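Local coordinates for peptide chain release factor subunit 1 (Aeropyrum pernix, PDB 3AGK), which probably directs the termination of translation in response to the stop codons UAA, UAG and UGA, as a class-1 release factor of the eRF1 family, at residues S57-I62 and Q69-A74. Residues are numbered along the deposited sequence; the frame is centred on the assembly and turned at random.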
ATOM      1  N   SER A  57     -14.490 -23.527 -24.085  1.00 56.21           N
ATOM      2  CA  SER A  57     -15.724 -24.282 -24.276  1.00 55.19           C
ATOM      3  C   SER A  57     -16.770 -23.924 -23.212  1.00 61.99           C
ATOM      4  O   SER A  57     -17.951 -23.764 -23.507  1.00 62.46           O
ATOM      5  CB  SER A  57     -15.436 -25.782 -24.264  1.00 55.30           C
ATOM      6  OG  SER A  57     -14.779 -26.180 -25.456  1.00 54.82           O
ATOM      7  N   ILE A  58     -16.318 -23.771 -21.977  1.00 65.98           N
ATOM      8  CA  ILE A  58     -17.191 -23.410 -20.871  1.00 70.44           C
ATOM      9  C   ILE A  58     -17.946 -22.098 -21.105  1.00 75.62           C
ATOM     10  O   ILE A  58     -19.040 -21.920 -20.582  1.00 79.30           O
ATOM     11  CB  ILE A  58     -16.388 -23.328 -19.550  1.00 73.46           C
ATOM     12  CG1 ILE A  58     -15.909 -24.721 -19.133  1.00 76.10           C
ATOM     13  CG2 ILE A  58     -17.209 -22.697 -18.441  1.00 71.56           C
ATOM     14  CD1 ILE A  58     -15.097 -24.727 -17.847  1.00 73.83           C
ATOM     15  N   THR A  59     -17.381 -21.183 -21.890  1.00 74.77           N
ATOM     16  CA  THR A  59     -17.988 -19.856 -22.057  1.00 79.65           C
ATOM     17  C   THR A  59     -19.395 -19.874 -22.643  1.00 85.33           C
ATOM     18  O   THR A  59     -20.119 -18.887 -22.532  1.00 85.87           O
ATOM     19  CB  THR A  59     -17.145 -18.912 -22.941  1.00 81.85           C
ATOM     20  OG1 THR A  59     -17.114 -19.413 -24.285  1.00 85.55           O
ATOM     21  CG2 THR A  59     -15.729 -18.766 -22.396  1.00 79.68           C
ATOM     22  N   ASP A  60     -19.773 -20.972 -23.289  1.00 91.95           N
ATOM     23  CA  ASP A  60     -21.137 -21.102 -23.807  1.00 99.35           C
ATOM     24  C   ASP A  60     -22.151 -21.065 -22.670  1.00 95.13           C
ATOM     25  O   ASP A  60     -23.322 -20.765 -22.875  1.00 93.63           O
ATOM     26  CB  ASP A  60     -21.295 -22.379 -24.635  1.00104.90           C
ATOM     27  CG  ASP A  60     -20.650 -22.266 -26.001  1.00106.55           C
ATOM     28  OD1 ASP A  60     -19.805 -21.364 -26.184  1.00105.70           O
ATOM     29  OD2 ASP A  60     -20.991 -23.072 -26.891  1.00108.50           O
ATOM     30  N   ASN A  61     -21.676 -21.361 -21.467  1.00 97.11           N
ATOM     31  CA  ASN A  61     -22.492 -21.311 -20.263  1.00101.53           C
ATOM     32  C   ASN A  61     -22.839 -19.875 -19.869  1.00100.72           C
ATOM     33  O   ASN A  61     -23.630 -19.646 -18.955  1.00108.42           O
ATOM     34  CB  ASN A  61     -21.771 -22.009 -19.100  1.00106.25           C
ATOM     35  CG  ASN A  61     -21.433 -23.471 -19.398  1.00107.57           C
ATOM     36  OD1 ASN A  61     -20.748 -24.135 -18.614  1.00105.52           O
ATOM     37  ND2 ASN A  61     -21.918 -23.975 -20.531  1.00107.68           N
ATOM     38  N   ILE A  62     -22.241 -18.906 -20.553  1.00 91.14           N
ATOM     39  CA  ILE A  62     -22.511 -17.506 -20.250  1.00 86.74           C
ATOM     40  C   ILE A  62     -23.713 -17.001 -21.033  1.00 92.25           C
ATOM     41  O   ILE A  62     -23.578 -16.473 -22.139  1.00 85.40           O
ATOM     42  CB  ILE A  62     -21.300 -16.601 -20.529  1.00 76.33           C
ATOM     43  CG1 ILE A  62     -20.156 -16.944 -19.576  1.00 73.57           C
ATOM     44  CG2 ILE A  62     -21.684 -15.142 -20.374  1.00 77.56           C
ATOM     45  CD1 ILE A  62     -18.829 -16.324 -19.960  1.00 63.98           C
ATOM     46  N   GLN A  69     -19.051 -13.213 -25.508  1.00 74.78           N
ATOM     47  CA  GLN A  69     -18.104 -12.843 -26.557  1.00 73.78           C
ATOM     48  C   GLN A  69     -16.813 -12.296 -25.968  1.00 76.38           C
ATOM     49  O   GLN A  69     -15.712 -12.639 -26.407  1.00 75.37           O
ATOM     50  CB  GLN A  69     -18.704 -11.771 -27.477  1.00 77.27           C
ATOM     51  CG  GLN A  69     -19.589 -12.291 -28.599  1.00 87.40           C
ATOM     52  CD  GLN A  69     -19.957 -11.200 -29.603  1.00 96.54           C
ATOM     53  OE1 GLN A  69     -19.631 -11.294 -30.790  1.00 95.07           O
ATOM     54  NE2 GLN A  69     -20.635 -10.159 -29.126  1.00102.97           N
ATOM     55  N   ALA A  70     -16.968 -11.422 -24.980  1.00 74.63           N
ATOM     56  CA  ALA A  70     -15.853 -10.708 -24.381  1.00 64.39           C
ATOM     57  C   ALA A  70     -14.794 -11.680 -23.880  1.00 67.12           C
ATOM     58  O   ALA A  70     -13.593 -11.502 -24.108  1.00 62.95           O
ATOM     59  CB  ALA A  70     -16.354  -9.858 -23.240  1.00 59.31           C
ATOM     60  N   VAL A  71     -15.256 -12.710 -23.184  1.00 65.80           N
ATOM     61  CA  VAL A  71     -14.359 -13.673 -22.585  1.00 61.95           C
ATOM     62  C   VAL A  71     -13.676 -14.500 -23.669  1.00 55.55           C
ATOM     63  O   VAL A  71     -12.469 -14.715 -23.620  1.00 52.67           O
ATOM     64  CB  VAL A  71     -15.110 -14.564 -21.563  1.00 60.27           C
ATOM     65  CG1 VAL A  71     -14.218 -15.685 -21.044  1.00 57.72           C
ATOM     66  CG2 VAL A  71     -15.621 -13.707 -20.407  1.00 55.22           C
ATOM     67  N   LYS A  72     -14.442 -14.947 -24.656  1.00 54.43           N
ATOM     68  CA  LYS A  72     -13.868 -15.709 -25.757  1.00 56.33           C
ATOM     69  C   LYS A  72     -12.731 -14.930 -26.407  1.00 53.78           C
ATOM     70  O   LYS A  72     -11.655 -15.473 -26.651  1.00 53.52           O
ATOM     71  CB  LYS A  72     -14.931 -16.058 -26.800  1.00 55.11           C
ATOM     72  CG  LYS A  72     -15.921 -17.118 -26.360  1.00 64.21           C
ATOM     73  CD  LYS A  72     -16.970 -17.389 -27.440  1.00 68.91           C
ATOM     74  CE  LYS A  72     -17.956 -18.462 -26.998  1.00 73.98           C
ATOM     75  NZ  LYS A  72     -18.994 -18.746 -28.026  1.00 79.13           N
ATOM     76  N   ARG A  73     -12.972 -13.651 -26.673  1.00 53.39           N
ATOM     77  CA  ARG A  73     -11.970 -12.813 -27.310  1.00 57.98           C
ATOM     78  C   ARG A  73     -10.670 -12.711 -26.504  1.00 56.87           C
ATOM     79  O   ARG A  73      -9.575 -12.792 -27.065  1.00 53.84           O
ATOM     80  CB  ARG A  73     -12.515 -11.415 -27.559  1.00 60.25           C
ATOM     81  CG  ARG A  73     -11.508 -10.516 -28.251  1.00 62.14           C
ATOM     82  CD  ARG A  73     -11.853  -9.067 -28.029  1.00 65.52           C
ATOM     83  NE  ARG A  73     -11.261  -8.196 -29.036  1.00 65.67           N
ATOM     84  CZ  ARG A  73     -11.436  -6.878 -29.061  1.00 73.09           C
ATOM     85  NH1 ARG A  73     -12.171  -6.290 -28.116  1.00 68.08           N
ATOM     86  NH2 ARG A  73     -10.869  -6.149 -30.017  1.00 76.04           N
ATOM     87  N   ALA A  74     -10.796 -12.511 -25.195  1.00 56.87           N
ATOM     88  CA  ALA A  74      -9.628 -12.413 -24.320  1.00 53.62           C
ATOM     89  C   ALA A  74      -8.902 -13.752 -24.227  1.00 55.00           C
ATOM     90  O   ALA A  74      -7.679 -13.801 -24.276  1.00 48.41           O
ATOM     91  CB  ALA A  74     -10.038 -11.942 -22.940  1.00 52.62           C
TER
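K72 reaches across from helix 65-82 to the 3-10 turn that follows helix 45-58 and ends at the carboxylate of D60. Its CG lies anti to its own carbonyl carbon (chi1 -72°), and beyond CG the chain is fully extended, which carries the ammonium group over T59 to the acid. The resulting salt bridge, K72 NZ to D60 OD1 at 3.3 Å, is also a hydrogen bond, but a weak one. The two side chains meet at about a right angle, and the lysine CE lies 3.5 Å from D60 OD1.

On the way the lysine methylenes pass close to the hydroxyl of T59, with CE 3.0 Å and CG 3.3 Å from T59 OG1. This is contact with carbon; T59 OG1 is hydrogen-bonded to the backbone carbonyl O of Y56, in the last turn of helix 45-58. A chi1 of 66° turns OG1 between the backbone N and the carbonyl carbon, beside the lysine chain and within reach of Y56 O, and leaves the methyl CG2 of T59 against V71 CG1 at 3.7 Å. I62 continues this apolar side where the turn ends, its CD1 standing 4.2 Å from V71 CG2; T59 also touches L75, one helical turn beyond V71.

The turn's backbone is tied down locally, N61 N donating to I58 O at 2.8 Å and I62 N to T59 O at 2.9 Å. In the facing helix, the carbonyl of K72 accepts from S76 OG. The contact thus closes the hairpin of two consecutive helices in eRF1 domain 1. T59 and V71 are buried at the seam, while D60 is exposed at its margin. The chemistry implies a junction that combines apolar contacts on V71 with lysine methylenes packed on an already bonded hydroxyl, while one weakly hydrogen-bonded charge pair, the only hydrogen bond between the segments, probably adds modest electrostatic attraction at the solvent edge.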